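Local coordinates for PKS_KS domain-containing protein (PDB 6SMO) that probably catalyses carbon-carbon bond formation as a ketosynthase of the thiolase fold, and holds a twelve-carbon polyketone aldehyde in its pocket, at residues V30-A38 with I377-E385; A247-F258 with A331-I341. One frame throughout, in Å; residues are numbered along the deposited sequence.

Contact 1 of 2, residues V30-A38 with I377-E385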
# COMPACT_ATOMS: atom_id res chain seq x y z
N VAL B 30 0.12 -8.69 22.32
CA VAL B 30 -1.04 -8.11 23.07
C VAL B 30 -1.11 -6.60 22.83
O VAL B 30 -0.04 -5.97 22.66
CB VAL B 30 -0.96 -8.44 24.58
CG1 VAL B 30 -1.28 -9.90 24.85
CG2 VAL B 30 0.39 -8.06 25.18
N VAL B 31 -2.33 -6.06 22.84
CA VAL B 31 -2.62 -4.60 22.67
C VAL B 31 -2.68 -3.97 24.07
O VAL B 31 -3.58 -4.36 24.85
CB VAL B 31 -3.94 -4.37 21.90
CG1 VAL B 31 -4.15 -2.90 21.57
CG2 VAL B 31 -4.01 -5.22 20.64
N THR B 32 -1.76 -3.05 24.37
CA THR B 32 -1.60 -2.40 25.70
C THR B 32 -2.09 -0.95 25.67
O THR B 32 -2.38 -0.42 26.76
CB THR B 32 -0.15 -2.47 26.18
OG1 THR B 32 0.69 -2.01 25.12
CG2 THR B 32 0.26 -3.87 26.60
N GLY B 33 -2.17 -0.33 24.49
CA GLY B 33 -2.57 1.09 24.33
C GLY B 33 -3.39 1.31 23.07
O GLY B 33 -3.10 0.66 22.05
N LEU B 34 -4.38 2.21 23.15
CA LEU B 34 -5.26 2.62 22.02
C LEU B 34 -5.27 4.14 21.90
O LEU B 34 -5.37 4.83 22.94
CB LEU B 34 -6.68 2.10 22.27
CG LEU B 34 -6.85 0.58 22.32
CD1 LEU B 34 -8.28 0.22 22.69
CD2 LEU B 34 -6.48 -0.05 20.99
N GLY B 35 -5.17 4.65 20.66
CA GLY B 35 -5.34 6.07 20.31
C GLY B 35 -6.09 6.20 19.00
O GLY B 35 -5.71 5.50 18.04
N VAL B 36 -7.12 7.04 18.95
CA VAL B 36 -8.03 7.17 17.77
C VAL B 36 -8.44 8.63 17.58
O VAL B 36 -8.76 9.30 18.58
CB VAL B 36 -9.26 6.24 17.91
CG1 VAL B 36 -10.06 6.53 19.18
CG2 VAL B 36 -10.15 6.29 16.68
N VAL B 37 -8.39 9.10 16.33
CA VAL B 37 -9.01 10.36 15.83
C VAL B 37 -10.02 9.97 14.74
O VAL B 37 -9.58 9.71 13.61
CB VAL B 37 -7.95 11.34 15.30
CG1 VAL B 37 -8.58 12.63 14.78
CG2 VAL B 37 -6.89 11.65 16.34
N ALA B 38 -11.31 9.91 15.09
CA ALA B 38 -12.40 9.42 14.20
C ALA B 38 -13.53 10.44 14.15
O ALA B 38 -13.66 11.28 15.04
CB ALA B 38 -12.89 8.08 14.69
N ILE B 377 -9.00 2.15 12.90
CA ILE B 377 -10.09 2.73 13.74
C ILE B 377 -11.02 1.60 14.20
O ILE B 377 -11.40 1.60 15.38
CB ILE B 377 -10.85 3.84 12.97
CG1 ILE B 377 -9.95 5.03 12.65
CG2 ILE B 377 -12.09 4.28 13.75
CD1 ILE B 377 -10.46 5.90 11.52
N GLU B 378 -11.36 0.68 13.29
CA GLU B 378 -12.20 -0.52 13.59
C GLU B 378 -11.43 -1.48 14.50
O GLU B 378 -12.08 -2.15 15.32
CB GLU B 378 -12.62 -1.22 12.29
CG GLU B 378 -13.69 -0.49 11.52
CD GLU B 378 -13.86 -0.94 10.08
OE1 GLU B 378 -13.80 -2.17 9.83
OE2 GLU B 378 -14.06 -0.07 9.21
N SER B 379 -10.10 -1.56 14.34
CA SER B 379 -9.18 -2.38 15.19
C SER B 379 -9.13 -1.80 16.61
O SER B 379 -9.05 -2.61 17.56
CB SER B 379 -7.80 -2.48 14.58
OG SER B 379 -7.78 -3.46 13.55
N VAL B 380 -9.16 -0.47 16.75
CA VAL B 380 -9.24 0.23 18.07
C VAL B 380 -10.60 -0.09 18.70
O VAL B 380 -10.63 -0.44 19.89
CB VAL B 380 -9.01 1.75 17.93
CG1 VAL B 380 -9.42 2.51 19.19
CG2 VAL B 380 -7.57 2.07 17.56
N ALA B 381 -11.68 0.04 17.92
CA ALA B 381 -13.08 -0.25 18.32
C ALA B 381 -13.21 -1.71 18.74
O ALA B 381 -13.89 -1.99 19.75
CB ALA B 381 -14.02 0.09 17.20
N LEU B 382 -12.58 -2.62 17.99
CA LEU B 382 -12.58 -4.09 18.23
C LEU B 382 -11.96 -4.39 19.60
O LEU B 382 -12.52 -5.23 20.33
CB LEU B 382 -11.81 -4.78 17.10
CG LEU B 382 -11.57 -6.28 17.28
CD1 LEU B 382 -12.86 -7.03 17.56
CD2 LEU B 382 -10.89 -6.86 16.05
N CYS B 383 -10.84 -3.74 19.93
CA CYS B 383 -10.10 -3.90 21.21
C CYS B 383 -10.98 -3.45 22.38
O CYS B 383 -10.99 -4.15 23.41
CB CYS B 383 -8.78 -3.14 21.19
SG CYS B 383 -7.58 -3.83 20.01
N LEU B 384 -11.70 -2.33 22.22
CA LEU B 384 -12.63 -1.77 23.23
C LEU B 384 -13.84 -2.70 23.41
O LEU B 384 -14.30 -2.85 24.55
CB LEU B 384 -13.08 -0.37 22.79
CG LEU B 384 -12.00 0.71 22.83
CD1 LEU B 384 -12.41 1.93 22.02
CD2 LEU B 384 -11.68 1.11 24.26
N GLU B 385 -14.32 -3.30 22.31
CA GLU B 385 -15.49 -4.23 22.30
C GLU B 385 -15.17 -5.47 23.14
O GLU B 385 -16.04 -5.86 23.95
CB GLU B 385 -15.85 -4.63 20.87
CG GLU B 385 -16.72 -3.61 20.15
CD GLU B 385 -17.03 -3.96 18.71
OE1 GLU B 385 -16.07 -4.15 17.93
OE2 GLU B 385 -18.22 -4.06 18.37
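L34 drives into the helix 377-385 with its terminal fork, and the strand 30-37 is laid across that helix at 133° between their N-to-C directions. L34 CG lies beside its backbone N (chi1 -64°) and the chain then runs extended, which carries CD1 into the groove between two helical turns: 3.7 Å from C383 CB and 3.8 Å from L384 CG. V380 O, which also accepts L384 N in the helix, meets the same methyl. On one flank of L34, V31 presents both methyls to sulfur, with CG1 and CG2 each 3.9 Å from C383 SG. On the other flank V380 has CG1 anti to its N, where it abuts V36 CB at 3.9 Å, while V380 CG2 turns to the carbonyl O of G35. V36 and I377 meet at about a right angle through their CG2 methyls, 4.0 Å apart, and I377 CG2 also touches A38 CB.

The inward residues V31, L34, V36 and A38 do not keep strict alternation. T32 has a nearly helical psi of -21°, and T32 and G33 both bond the backbone of I268, consistent with a beta bulge that shifts the phase between V31 and L34. L267 of strand 263-271 joins V380 and C383 on this side, whereas I435 and M437 of strand 431-438 pack on S379, L382 and C383. The helix is thus sandwiched between strands from both halves of the thiolase fold, in its central layer.

The contact illustrates adhesion by shape: all the pairs described across it are apolar or van der Waals, the amides of A381 to E385 bond within the helix, and charge is kept off the interface.

Contact 2 of 2, residues A247-F258 with A331-I341; sequences ATCPFSLERDGF and AHGSSTAQNDI
R255 and D340 supply the charged part of this contact, sliding past each other in opposite directions, guanidinium and carboxylate planes 16° apart, with D340 CB over the guanidinium face. R255 NE is 3.4 Å from D340 OD2, but the oxygen sits well out of the guanidinium plane, so the attraction is one of charge.

Within the two segments the hydrogen bonds of R255 go to carbonyls. NE bonds T336 O at 2.9 Å, which lies in the guanidinium plane though the donor stands above the carbonyl plane; NH2 reaches A337 O at 3.1 Å, and NH1 turns back to S252 O, also forming a salt bridge with D401. D340 OD2 accepts F251 N at 2.7 Å on its anti side. S335 holds the loop at two places: with OG anti to its own N (chi1 -172°), it accepts C249 N at 2.9 Å, while its carbonyl O takes G257 N at 3.2 Å. G257 adopts backbone angles that demand glycine.

One water lies among A247 O, G257 O and S335 OG; another donates to S334 O and T248 OG1, the latter also bonded to K364.

Apolar packing is lighter. F251 offers its ring edge to A331 CB, 4.2 Å from CZ, and T336 CG2 lies at the edge of the F258 ring. Oxygens make two van der Waals contacts: D340 OD2 over an F251 face, offset toward the rim, and G333 O against P250 CG.

Segment 331-336, AHGSST, resembles the HGTxT signature of ketosynthases and runs into helix 337-350 with T336 at the N-cap. D340, S335 and R255 thus bond main-chain groups of the opposite segment, which probably restrains the irregular loop leading to F258, whose side chain lies about 5 Å from the bound polyketone.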
# COMPACT_ATOMS: atom_id res chain seq x y z
N ALA B 247 -26.83 7.42 4.11
CA ALA B 247 -26.14 7.14 2.83
C ALA B 247 -25.21 5.93 2.98
O ALA B 247 -25.06 5.18 1.99
CB ALA B 247 -25.39 8.36 2.36
N THR B 248 -24.59 5.76 4.15
CA THR B 248 -23.78 4.57 4.53
C THR B 248 -24.67 3.61 5.34
O THR B 248 -24.97 3.93 6.51
CB THR B 248 -22.48 4.95 5.25
OG1 THR B 248 -21.84 3.75 5.68
CG2 THR B 248 -22.66 5.88 6.43
N CYS B 249 -25.10 2.50 4.72
CA CYS B 249 -26.00 1.48 5.31
C CYS B 249 -25.51 0.08 4.92
O CYS B 249 -26.03 -0.52 3.99
CB CYS B 249 -27.44 1.69 4.84
SG CYS B 249 -27.60 1.92 3.05
N PRO B 250 -24.48 -0.45 5.62
CA PRO B 250 -23.94 -1.78 5.32
C PRO B 250 -24.96 -2.92 5.47
O PRO B 250 -25.68 -2.93 6.46
CB PRO B 250 -22.81 -1.96 6.34
CG PRO B 250 -22.45 -0.56 6.76
CD PRO B 250 -23.76 0.21 6.72
N PHE B 251 -25.00 -3.83 4.49
CA PHE B 251 -25.82 -5.07 4.44
C PHE B 251 -27.30 -4.75 4.19
O PHE B 251 -28.12 -5.69 4.22
CB PHE B 251 -25.64 -5.89 5.73
CG PHE B 251 -24.20 -6.16 6.10
CD1 PHE B 251 -23.42 -7.02 5.35
CD2 PHE B 251 -23.62 -5.54 7.20
CE1 PHE B 251 -22.10 -7.27 5.69
CE2 PHE B 251 -22.30 -5.78 7.54
CZ PHE B 251 -21.54 -6.65 6.78
N SER B 252 -27.63 -3.48 3.94
CA SER B 252 -29.00 -3.01 3.60
C SER B 252 -29.22 -3.12 2.09
O SER B 252 -28.22 -3.02 1.34
CB SER B 252 -29.24 -1.60 4.09
OG SER B 252 -29.12 -1.52 5.50
N LEU B 253 -30.47 -3.30 1.67
CA LEU B 253 -30.87 -3.48 0.25
C LEU B 253 -30.74 -2.15 -0.51
O LEU B 253 -30.65 -2.19 -1.75
CB LEU B 253 -32.31 -4.01 0.21
CG LEU B 253 -32.86 -4.39 -1.17
CD1 LEU B 253 -31.91 -5.30 -1.93
CD2 LEU B 253 -34.23 -5.04 -1.03
N GLU B 254 -30.71 -1.02 0.21
CA GLU B 254 -30.69 0.36 -0.37
C GLU B 254 -29.26 0.79 -0.74
O GLU B 254 -29.14 1.75 -1.52
CB GLU B 254 -31.28 1.37 0.61
CG GLU B 254 -32.80 1.30 0.74
CD GLU B 254 -33.32 0.30 1.75
OE1 GLU B 254 -32.54 -0.57 2.20
OE2 GLU B 254 -34.52 0.39 2.10
N ARG B 255 -28.23 0.13 -0.19
CA ARG B 255 -26.81 0.55 -0.30
C ARG B 255 -26.40 0.69 -1.78
O ARG B 255 -26.84 -0.16 -2.59
CB ARG B 255 -25.89 -0.42 0.44
CG ARG B 255 -25.70 -1.78 -0.23
CD ARG B 255 -24.92 -2.73 0.65
NE ARG B 255 -24.58 -3.98 -0.02
CZ ARG B 255 -25.37 -5.04 -0.12
NH1 ARG B 255 -26.59 -5.04 0.40
NH2 ARG B 255 -24.94 -6.12 -0.76
N ASP B 256 -25.60 1.71 -2.11
CA ASP B 256 -25.18 2.04 -3.50
C ASP B 256 -23.75 2.61 -3.54
O ASP B 256 -23.38 3.14 -4.60
CB ASP B 256 -26.15 3.04 -4.14
CG ASP B 256 -26.16 4.40 -3.46
OD1 ASP B 256 -26.11 4.43 -2.21
OD2 ASP B 256 -26.20 5.41 -4.18
N GLY B 257 -22.97 2.49 -2.45
CA GLY B 257 -21.60 3.03 -2.38
C GLY B 257 -21.20 3.41 -0.96
O GLY B 257 -22.09 3.50 -0.10
N PHE B 258 -19.90 3.64 -0.74
CA PHE B 258 -19.31 3.98 0.59
C PHE B 258 -19.26 5.51 0.75
O PHE B 258 -18.95 6.21 -0.24
CB PHE B 258 -17.94 3.33 0.77
CG PHE B 258 -16.81 3.88 -0.07
CD1 PHE B 258 -16.12 5.01 0.32
CD2 PHE B 258 -16.41 3.23 -1.23
CE1 PHE B 258 -15.07 5.51 -0.45
CE2 PHE B 258 -15.37 3.73 -2.00
CZ PHE B 258 -14.70 4.86 -1.60
N ALA B 331 -16.53 -6.97 10.48
CA ALA B 331 -16.45 -7.02 9.00
C ALA B 331 -16.03 -5.65 8.45
O ALA B 331 -16.23 -4.63 9.15
CB ALA B 331 -17.76 -7.46 8.41
N HIS B 332 -15.52 -5.66 7.22
CA HIS B 332 -15.07 -4.45 6.49
C HIS B 332 -16.27 -3.53 6.27
O HIS B 332 -16.15 -2.35 6.59
CB HIS B 332 -14.42 -4.90 5.18
CG HIS B 332 -13.89 -3.80 4.32
ND1 HIS B 332 -12.68 -3.23 4.55
CD2 HIS B 332 -14.40 -3.19 3.24
CE1 HIS B 332 -12.46 -2.31 3.65
NE2 HIS B 332 -13.50 -2.26 2.84
N GLY B 333 -17.39 -4.09 5.77
CA GLY B 333 -18.68 -3.39 5.62
C GLY B 333 -18.63 -2.01 4.98
O GLY B 333 -19.08 -1.08 5.65
N SER B 334 -18.10 -1.86 3.77
CA SER B 334 -18.03 -0.53 3.10
C SER B 334 -19.40 0.05 2.71
O SER B 334 -19.48 1.27 2.50
CB SER B 334 -17.06 -0.53 1.95
OG SER B 334 -17.36 -1.57 1.04
N SER B 335 -20.41 -0.80 2.54
CA SER B 335 -21.78 -0.41 2.12
C SER B 335 -21.84 -0.21 0.60
O SER B 335 -22.66 0.61 0.14
CB SER B 335 -22.27 0.81 2.87
OG SER B 335 -23.65 1.05 2.60
N THR B 336 -20.99 -0.93 -0.14
CA THR B 336 -21.10 -1.10 -1.62
C THR B 336 -21.86 -2.40 -1.89
O THR B 336 -21.92 -3.25 -0.98
CB THR B 336 -19.72 -1.12 -2.29
OG1 THR B 336 -18.98 -2.23 -1.78
CG2 THR B 336 -18.94 0.16 -2.08
N ALA B 337 -22.42 -2.55 -3.10
CA ALA B 337 -23.23 -3.72 -3.52
C ALA B 337 -22.37 -4.99 -3.50
O ALA B 337 -22.91 -6.04 -3.09
CB ALA B 337 -23.81 -3.47 -4.89
N GLN B 338 -21.10 -4.90 -3.90
CA GLN B 338 -20.22 -6.06 -4.19
C GLN B 338 -19.44 -6.50 -2.94
O GLN B 338 -19.17 -7.72 -2.83
CB GLN B 338 -19.25 -5.72 -5.32
CG GLN B 338 -19.94 -5.46 -6.65
CD GLN B 338 -18.97 -5.37 -7.80
OE1 GLN B 338 -18.85 -4.33 -8.46
NE2 GLN B 338 -18.26 -6.45 -8.06
N ASN B 339 -19.10 -5.58 -2.04
CA ASN B 339 -18.26 -5.86 -0.84
C ASN B 339 -19.07 -6.65 0.20
O ASN B 339 -18.53 -7.65 0.72
CB ASN B 339 -17.72 -4.58 -0.19
CG ASN B 339 -16.89 -4.85 1.04
OD1 ASN B 339 -17.35 -4.66 2.17
ND2 ASN B 339 -15.66 -5.32 0.85
N ASP B 340 -20.29 -6.21 0.51
CA ASP B 340 -21.12 -6.74 1.62
C ASP B 340 -21.59 -8.16 1.30
O ASP B 340 -21.65 -8.98 2.23
CB ASP B 340 -22.30 -5.81 1.92
CG ASP B 340 -21.90 -4.44 2.44
OD1 ASP B 340 -20.69 -4.13 2.43
OD2 ASP B 340 -22.81 -3.69 2.85
N ILE B 341 -21.92 -8.44 0.03
CA ILE B 341 -22.31 -9.80 -0.45
C ILE B 341 -21.08 -10.71 -0.42
O ILE B 341 -21.23 -11.89 -0.06
CB ILE B 341 -22.97 -9.74 -1.85
CG1 ILE B 341 -23.62 -11.07 -2.23
CG2 ILE B 341 -21.99 -9.27 -2.92
CD1 ILE B 341 -24.63 -10.98 -3.35
O HOH W 1 -24.48 2.87 0.78
O HOH W 2 -19.29 3.67 3.92

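How the contacts relate
From the N terminus the chain first lays down strand 29-37, one half of contact 1, and some 330 residues pass before helix 372-388 returns to close that long loop. Contact 2 is nested inside it: the loop 247-258, which follows helix 224-233 and precedes strand 263-271, is met after 72 residues by 331-341, leading from strand 326-330 into helix 337-350. Contact 1 therefore joins sheet to central helix, and contact 2 joins a loop to the turn and first part of helix 337-350, nearer the ligand. Their centres are about 23 Å apart, yet they touch where E378 OE1 packs 3.5 Å from A331 O, and K364, paired with E378, also bonds H332 O.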